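Local structure of metallo-beta-lactamase (Simiduia agarivorans, 6MFI) at residues 234-238 with 282-286; 70-76 with 175-180. The protein probably hydrolyses beta-lactam antibiotics as a zinc-dependent B3 metallo-beta-lactamase, an enzyme with two zinc ions in its active site. All coordinates share one frame. Residue numbers count along the deposited sequence, not the author numbering.

The two contacts illustrate how one αβ/βα metallo-beta-lactamase fold is held together at different levels. Contact 2 (70-76 with 175-180) faces one beta sheet against the other, hairpin end to hairpin end, and lies away from the zinc site. Contact 1 (234-238 with 282-286) joins two helices late in the chain, and its Y234 side chain lies about 5 Å from that of H188, a zinc ligand, and about 10 Å from a bound zinc ion. The centres of contact 1 and contact 2 are 31 Å apart, on opposite sides of the chain's centre; the nearest atoms of contact 1 and contact 2 are about 15 Å apart. Along the chain contact 2 is complete before contact 1 begins.

Contact 1: residues 234-238 with 282-286; sequences YRLGL and ISARL
When two helices lie too far apart for their backbones to meet, large side chains must fill the gap. Residues 234-238, within helix 228-242, and 282-286, within helix 274-291, are regular alpha-helical turns, each closed by a backbone hydrogen bond from residue i+4 to residue i (L238 N to Y234 O, 3.2 Å; L286 N to I282 O, 2.7 Å). They form a near-antiparallel helix pair in the C-terminal half of the αβ/βα fold: the axes run at 159° and come no closer than 11.4 Å, and the nearest CA atoms, those of L238 and S283, are 7.4 Å apart. L286 (chi1 t, chi2 p) is the residue most enclosed by the opposite helix. Its CD2 sits over one face of the Y234 ring, 4.3 Å from the centroid and 11° off the normal, a CH-pi contact made possible by the t chi1 that extends the tyrosine across. L286 CD2 also touches R235 NH1 at 3.4 Å and L238 CD1 at 4.2 Å. L238 (m, t) sends CD2 to I282 CG2 at 3.6 Å and CD1 to S283 OG at 3.7 Å. I282 (m, m) offers CG2 to this interface, 4.0 Å from Y234 OH, while its CD1 leads away. L214 touches both L238 and I282, and P216 packs on Y234, whose side chain lies about 5 Å from that of the zinc ligand H188. No hydrogen bond crosses between the segments, and S283 OG is bonded to A279 O of its own helix; cohesion therefore rests on van der Waals and CH-pi contacts.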
ATOM      1  N   TYR A 234      -0.801  -8.349 -15.648  1.00 31.24           N
ATOM      2  CA  TYR A 234       0.279  -8.429 -14.671  1.00 30.08           C
ATOM      3  C   TYR A 234       1.576  -7.878 -15.254  1.00 31.42           C
ATOM      4  O   TYR A 234       2.278  -7.092 -14.608  1.00 30.74           O
ATOM      5  CB  TYR A 234       0.455  -9.886 -14.232  1.00 29.42           C
ATOM      6  CG  TYR A 234       1.102 -10.110 -12.881  1.00 27.30           C
ATOM      7  CD1 TYR A 234       1.008 -11.344 -12.251  1.00 26.80           C
ATOM      8  CD2 TYR A 234       1.807  -9.100 -12.239  1.00 25.85           C
ATOM      9  CE1 TYR A 234       1.594 -11.569 -11.022  1.00 25.36           C
ATOM     10  CE2 TYR A 234       2.398  -9.315 -11.007  1.00 24.29           C
ATOM     11  CZ  TYR A 234       2.287 -10.551 -10.404  1.00 24.07           C
ATOM     12  OH  TYR A 234       2.871 -10.774  -9.179  1.00 23.01           O
ATOM     13  N   ARG A 235       1.905  -8.280 -16.486  1.00 34.06           N
ATOM     14  CA  ARG A 235       3.108  -7.776 -17.141  1.00 35.49           C
ATOM     15  C   ARG A 235       2.996  -6.285 -17.434  1.00 35.41           C
ATOM     16  O   ARG A 235       3.981  -5.548 -17.313  1.00 35.18           O
ATOM     17  CB  ARG A 235       3.366  -8.542 -18.439  1.00 38.28           C
ATOM     18  CG  ARG A 235       3.541 -10.044 -18.283  1.00 39.68           C
ATOM     19  CD  ARG A 235       4.894 -10.407 -17.698  1.00 40.30           C
ATOM     20  NE  ARG A 235       5.427 -11.625 -18.302  1.00 42.32           N
ATOM     21  CZ  ARG A 235       5.028 -12.853 -17.987  1.00 43.19           C
ATOM     22  NH1 ARG A 235       4.087 -13.036 -17.070  1.00 42.41           N
ATOM     23  NH2 ARG A 235       5.570 -13.901 -18.592  1.00 44.94           N
ATOM     24  N   LEU A 236       1.803  -5.827 -17.823  1.00 35.61           N
ATOM     25  CA  LEU A 236       1.634  -4.433 -18.225  1.00 36.18           C
ATOM     26  C   LEU A 236       1.859  -3.484 -17.055  1.00 34.94           C
ATOM     27  O   LEU A 236       2.458  -2.415 -17.223  1.00 35.74           O
ATOM     28  CB  LEU A 236       0.244  -4.232 -18.826  1.00 36.74           C
ATOM     29  CG  LEU A 236       0.119  -3.184 -19.933  1.00 38.38           C
ATOM     30  CD1 LEU A 236       1.029  -3.531 -21.098  1.00 39.94           C
ATOM     31  CD2 LEU A 236      -1.325  -3.062 -20.394  1.00 39.36           C
ATOM     32  N   GLY A 237       1.386  -3.855 -15.864  1.00 32.48           N
ATOM     33  CA  GLY A 237       1.602  -3.010 -14.701  1.00 29.68           C
ATOM     34  C   GLY A 237       3.031  -3.070 -14.195  1.00 28.77           C
ATOM     35  O   GLY A 237       3.571  -2.071 -13.713  1.00 23.13           O
ATOM     36  N   LEU A 238       3.660  -4.244 -14.292  1.00 29.47           N
ATOM     37  CA  LEU A 238       5.052  -4.381 -13.877  1.00 28.92           C
ATOM     38  C   LEU A 238       5.972  -3.544 -14.756  1.00 29.76           C
ATOM     39  O   LEU A 238       6.854  -2.836 -14.257  1.00 29.57           O
ATOM     40  CB  LEU A 238       5.465  -5.853 -13.909  1.00 28.87           C
ATOM     41  CG  LEU A 238       5.168  -6.651 -12.642  1.00 27.78           C
ATOM     42  CD1 LEU A 238       5.509  -8.120 -12.835  1.00 28.58           C
ATOM     43  CD2 LEU A 238       5.947  -6.070 -11.481  1.00 26.86           C
ATOM     44  N   ILE A 282      10.146  -8.605  -8.893  1.00 25.48           N
ATOM     45  CA  ILE A 282       8.837  -9.239  -9.004  1.00 25.71           C
ATOM     46  C   ILE A 282       8.757 -10.072 -10.277  1.00 26.68           C
ATOM     47  O   ILE A 282       8.224 -11.189 -10.272  1.00 27.10           O
ATOM     48  CB  ILE A 282       7.721  -8.180  -8.949  1.00 25.96           C
ATOM     49  CG1 ILE A 282       7.764  -7.422  -7.620  1.00 25.04           C
ATOM     50  CG2 ILE A 282       6.364  -8.829  -9.152  1.00 26.70           C
ATOM     51  CD1 ILE A 282       7.430  -8.274  -6.417  1.00 24.83           C
ATOM     52  N   SER A 283       9.283  -9.545 -11.385  1.00 27.34           N
ATOM     53  CA  SER A 283       9.309 -10.309 -12.628  1.00 28.90           C
ATOM     54  C   SER A 283      10.163 -11.560 -12.494  1.00 30.23           C
ATOM     55  O   SER A 283       9.873 -12.583 -13.127  1.00 31.99           O
ATOM     56  CB  SER A 283       9.822  -9.436 -13.772  1.00 28.84           C
ATOM     57  OG  SER A 283       8.968  -8.327 -13.990  1.00 28.50           O
ATOM     58  N   ALA A 284      11.221 -11.502 -11.683  1.00 29.56           N
ATOM     59  CA  ALA A 284      12.007 -12.700 -11.418  1.00 29.39           C
ATOM     60  C   ALA A 284      11.205 -13.710 -10.610  1.00 29.50           C
ATOM     61  O   ALA A 284      11.194 -14.902 -10.935  1.00 30.58           O
ATOM     62  CB  ALA A 284      13.303 -12.334 -10.695  1.00 28.52           C
ATOM     63  N   ARG A 285      10.518 -13.252  -9.561  1.00 28.47           N
ATOM     64  CA  ARG A 285       9.669 -14.151  -8.782  1.00 28.49           C
ATOM     65  C   ARG A 285       8.525 -14.699  -9.625  1.00 29.08           C
ATOM     66  O   ARG A 285       8.129 -15.859  -9.465  1.00 29.75           O
ATOM     67  CB  ARG A 285       9.126 -13.428  -7.550  1.00 27.37           C
ATOM     68  CG  ARG A 285      10.168 -13.124  -6.490  1.00 27.09           C
ATOM     69  CD  ARG A 285       9.545 -12.390  -5.314  1.00 26.86           C
ATOM     70  NE  ARG A 285       8.437 -13.139  -4.728  1.00 27.95           N
ATOM     71  CZ  ARG A 285       7.579 -12.636  -3.847  1.00 28.27           C
ATOM     72  NH1 ARG A 285       7.695 -11.375  -3.450  1.00 27.43           N
ATOM     73  NH2 ARG A 285       6.602 -13.391  -3.365  1.00 29.23           N
ATOM     74  N   LEU A 286       7.980 -13.878 -10.526  1.00 28.98           N
ATOM     75  CA  LEU A 286       6.900 -14.341 -11.391  1.00 29.90           C
ATOM     76  C   LEU A 286       7.396 -15.391 -12.376  1.00 31.44           C
ATOM     77  O   LEU A 286       6.694 -16.371 -12.654  1.00 32.22           O
ATOM     78  CB  LEU A 286       6.278 -13.154 -12.128  1.00 29.80           C
ATOM     79  CG  LEU A 286       5.293 -13.458 -13.259  1.00 31.38           C
ATOM     80  CD1 LEU A 286       4.108 -14.259 -12.745  1.00 32.27           C
ATOM     81  CD2 LEU A 286       4.828 -12.167 -13.915  1.00 31.43           C
TER

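Contact 2: residues 70-76 with 175-180; sequences TGDAGHV and LGNLRL
V76, L175, L178 and L180 form the apolar centre of this meeting between two beta hairpins. V76, with chi1 t, places CG2 3.7 Å from L175 CD2, 4.0 Å from L178 CD1 and 3.9 Å from L180 CD1. L175 (t, p) also brings CD2 to 3.3 Å from H75 O, while L178 (m, t) lays CD1 3.4 Å from G74 O and CD2 3.2 Å from T70 O. Strands 74-76 and 178-180 run at 19° to one another with axes 8.8 Å apart, a face-to-face distance that side chains fill. Toward the hairpin ends the backbones converge: CA atoms are 5.9 Å apart at G71 and L178, and 4.8 Å at the turn residues A73 and G176. A type II' turn runs from L175 to L178, with G176 at phi 62°, psi -121°; a CB there would clash with A73 CB, and one on G71 would clash with L178 CG. At the polar edge D72 N donates to N177 OD1 (3.2 Å). One water joins T70 O (2.7 Å) to N177 ND2 (2.9 Å); another accepts from A73 N (3.0 Å) and donates to G74 O (2.9 Å) and L175 O (2.4 Å). This is the sheet-on-sheet packing of the αβ/βα fold. The hairpin of strands 67-71 and 74-78 belongs to the seven-stranded sheet, that of strands 172-175 and 178-184 to the five-stranded one. Strand 103-107 extends the apolar layer through L107, which touches V76 and L180, and strand 193-199 adds W195 and W197 against L180.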
ATOM      1  N   THR A  70      -0.116  14.617   4.422  1.00 13.88           N
ATOM      2  CA  THR A  70      -0.817  15.763   4.983  1.00 14.26           C
ATOM      3  C   THR A  70      -0.772  16.949   4.029  1.00 14.84           C
ATOM      4  O   THR A  70       0.233  17.177   3.350  1.00 14.27           O
ATOM      5  CB  THR A  70      -0.209  16.162   6.329  1.00 14.72           C
ATOM      6  OG1 THR A  70       1.141  16.605   6.132  1.00 15.44           O
ATOM      7  CG2 THR A  70      -0.212  14.978   7.282  1.00 14.25           C
ATOM      8  N   GLY A  71      -1.868  17.712   3.993  1.00 15.34           N
ATOM      9  CA  GLY A  71      -1.960  18.895   3.163  1.00 17.40           C
ATOM     10  C   GLY A  71      -2.695  20.007   3.885  1.00 19.19           C
ATOM     11  O   GLY A  71      -3.130  19.847   5.027  1.00 19.18           O
ATOM     12  N   ASP A  72      -2.828  21.141   3.195  1.00 20.84           N
ATOM     13  CA  ASP A  72      -3.478  22.307   3.779  1.00 22.78           C
ATOM     14  C   ASP A  72      -4.999  22.202   3.797  1.00 22.15           C
ATOM     15  O   ASP A  72      -5.648  22.997   4.485  1.00 22.57           O
ATOM     16  CB  ASP A  72      -3.071  23.580   3.030  1.00 25.68           C
ATOM     17  CG  ASP A  72      -3.064  23.399   1.524  1.00 27.79           C
ATOM     18  OD1 ASP A  72      -1.974  23.478   0.923  1.00 29.01           O
ATOM     19  OD2 ASP A  72      -4.148  23.179   0.943  1.00 28.24           O
ATOM     20  N   ALA A  73      -5.579  21.254   3.066  1.00 20.84           N
ATOM     21  CA  ALA A  73      -7.025  21.076   3.007  1.00 20.22           C
ATOM     22  C   ALA A  73      -7.401  19.636   3.317  1.00 19.20           C
ATOM     23  O   ALA A  73      -8.292  19.055   2.691  1.00 19.54           O
ATOM     24  CB  ALA A  73      -7.574  21.497   1.645  1.00 20.80           C
ATOM     25  N   GLY A  74      -6.731  19.041   4.292  1.00 17.81           N
ATOM     26  CA  GLY A  74      -6.978  17.668   4.677  1.00 16.04           C
ATOM     27  C   GLY A  74      -5.842  16.747   4.263  1.00 14.93           C
ATOM     28  O   GLY A  74      -4.922  17.120   3.535  1.00 14.63           O
ATOM     29  N   HIS A  75      -5.930  15.513   4.750  1.00 13.80           N
ATOM     30  CA  HIS A  75      -4.902  14.511   4.525  1.00 13.41           C
ATOM     31  C   HIS A  75      -5.456  13.351   3.708  1.00 13.50           C
ATOM     32  O   HIS A  75      -6.667  13.124   3.646  1.00 13.08           O
ATOM     33  CB  HIS A  75      -4.336  13.980   5.850  1.00 12.79           C
ATOM     34  CG  HIS A  75      -4.096  15.042   6.876  1.00 13.20           C
ATOM     35  ND1 HIS A  75      -3.689  16.318   6.548  1.00 13.85           N
ATOM     36  CD2 HIS A  75      -4.206  15.019   8.226  1.00 13.00           C
ATOM     37  CE1 HIS A  75      -3.558  17.034   7.651  1.00 14.15           C
ATOM     38  NE2 HIS A  75      -3.866  16.269   8.682  1.00 13.74           N
ATOM     39  N   VAL A  76      -4.541  12.618   3.080  1.00 13.68           N
ATOM     40  CA  VAL A  76      -4.850  11.381   2.374  1.00 10.81           C
ATOM     41  C   VAL A  76      -4.175  10.237   3.116  1.00 10.47           C
ATOM     42  O   VAL A  76      -3.011  10.347   3.519  1.00 10.42           O
ATOM     43  CB  VAL A  76      -4.390  11.432   0.903  1.00 11.28           C
ATOM     44  CG1 VAL A  76      -4.729  10.131   0.194  1.00 13.34           C
ATOM     45  CG2 VAL A  76      -5.026  12.614   0.188  1.00 14.39           C
ATOM     46  N   LEU A 175      -6.482  16.868  -3.402  1.00 18.94           N
ATOM     47  CA  LEU A 175      -7.011  17.302  -2.110  1.00 18.50           C
ATOM     48  C   LEU A 175      -6.171  18.496  -1.663  1.00 19.36           C
ATOM     49  O   LEU A 175      -5.091  18.318  -1.090  1.00 19.65           O
ATOM     50  CB  LEU A 175      -6.975  16.176  -1.088  1.00 17.18           C
ATOM     51  CG  LEU A 175      -7.609  16.490   0.268  1.00 16.25           C
ATOM     52  CD1 LEU A 175      -9.114  16.675   0.133  1.00 15.84           C
ATOM     53  CD2 LEU A 175      -7.284  15.401   1.280  1.00 14.88           C
ATOM     54  N   GLY A 176      -6.672  19.701  -1.924  1.00 19.89           N
ATOM     55  CA  GLY A 176      -5.903  20.902  -1.669  1.00 20.09           C
ATOM     56  C   GLY A 176      -4.634  20.947  -2.494  1.00 20.78           C
ATOM     57  O   GLY A 176      -4.687  20.912  -3.728  1.00 22.19           O
ATOM     58  N   ASN A 177      -3.484  21.029  -1.828  1.00 21.12           N
ATOM     59  CA  ASN A 177      -2.205  21.004  -2.523  1.00 22.71           C
ATOM     60  C   ASN A 177      -1.711  19.591  -2.798  1.00 22.27           C
ATOM     61  O   ASN A 177      -0.689  19.434  -3.475  1.00 23.68           O
ATOM     62  CB  ASN A 177      -1.144  21.764  -1.720  1.00 23.06           C
ATOM     63  CG  ASN A 177      -0.809  21.081  -0.408  1.00 22.08           C
ATOM     64  OD1 ASN A 177      -1.689  20.560   0.278  1.00 21.27           O
ATOM     65  ND2 ASN A 177       0.470  21.081  -0.052  1.00 22.55           N
ATOM     66  N   LEU A 178      -2.402  18.571  -2.299  1.00 19.70           N
ATOM     67  CA  LEU A 178      -1.971  17.196  -2.500  1.00 17.62           C
ATOM     68  C   LEU A 178      -2.420  16.679  -3.861  1.00 18.24           C
ATOM     69  O   LEU A 178      -3.493  17.028  -4.361  1.00 17.94           O
ATOM     70  CB  LEU A 178      -2.517  16.294  -1.393  1.00 15.24           C
ATOM     71  CG  LEU A 178      -2.298  16.815   0.025  1.00 12.14           C
ATOM     72  CD1 LEU A 178      -3.012  15.937   1.042  1.00 11.11           C
ATOM     73  CD2 LEU A 178      -0.811  16.895   0.320  1.00 12.52           C
ATOM     74  N   ARG A 179      -1.585  15.830  -4.456  1.00 19.66           N
ATOM     75  CA  ARG A 179      -1.855  15.292  -5.785  1.00 21.24           C
ATOM     76  C   ARG A 179      -1.205  13.923  -5.905  1.00 20.32           C
ATOM     77  O   ARG A 179       0.024  13.813  -5.841  1.00 20.81           O
ATOM     78  CB  ARG A 179      -1.336  16.240  -6.867  1.00 23.84           C
ATOM     79  CG  ARG A 179      -1.305  15.648  -8.260  1.00 25.69           C
ATOM     80  CD  ARG A 179      -1.704  16.682  -9.296  1.00 27.97           C
ATOM     81  NE  ARG A 179      -1.451  16.215 -10.655  1.00 29.85           N
ATOM     82  CZ  ARG A 179      -0.507  16.708 -11.449  1.00 32.39           C
ATOM     83  NH1 ARG A 179       0.279  17.686 -11.019  1.00 33.32           N
ATOM     84  NH2 ARG A 179      -0.347  16.223 -12.673  1.00 33.93           N
ATOM     85  N   LEU A 180      -2.026  12.890  -6.075  1.00 18.51           N
ATOM     86  CA  LEU A 180      -1.565  11.520  -6.230  1.00 16.69           C
ATOM     87  C   LEU A 180      -2.088  10.947  -7.539  1.00 16.17           C
ATOM     88  O   LEU A 180      -3.196  11.269  -7.975  1.00 14.55           O
ATOM     89  CB  LEU A 180      -2.030  10.634  -5.066  1.00 15.17           C
ATOM     90  CG  LEU A 180      -1.828  11.131  -3.635  1.00 14.11           C
ATOM     91  CD1 LEU A 180      -3.061  11.865  -3.128  1.00 13.21           C
ATOM     92  CD2 LEU A 180      -1.486   9.963  -2.727  1.00 13.33           C
TER
HETATM   93  O   HOH W   1       1.367  19.210   2.035  1.00 22.39           O
HETATM   94  O   HOH W   2      -4.967  18.938   1.257  1.00 12.15           O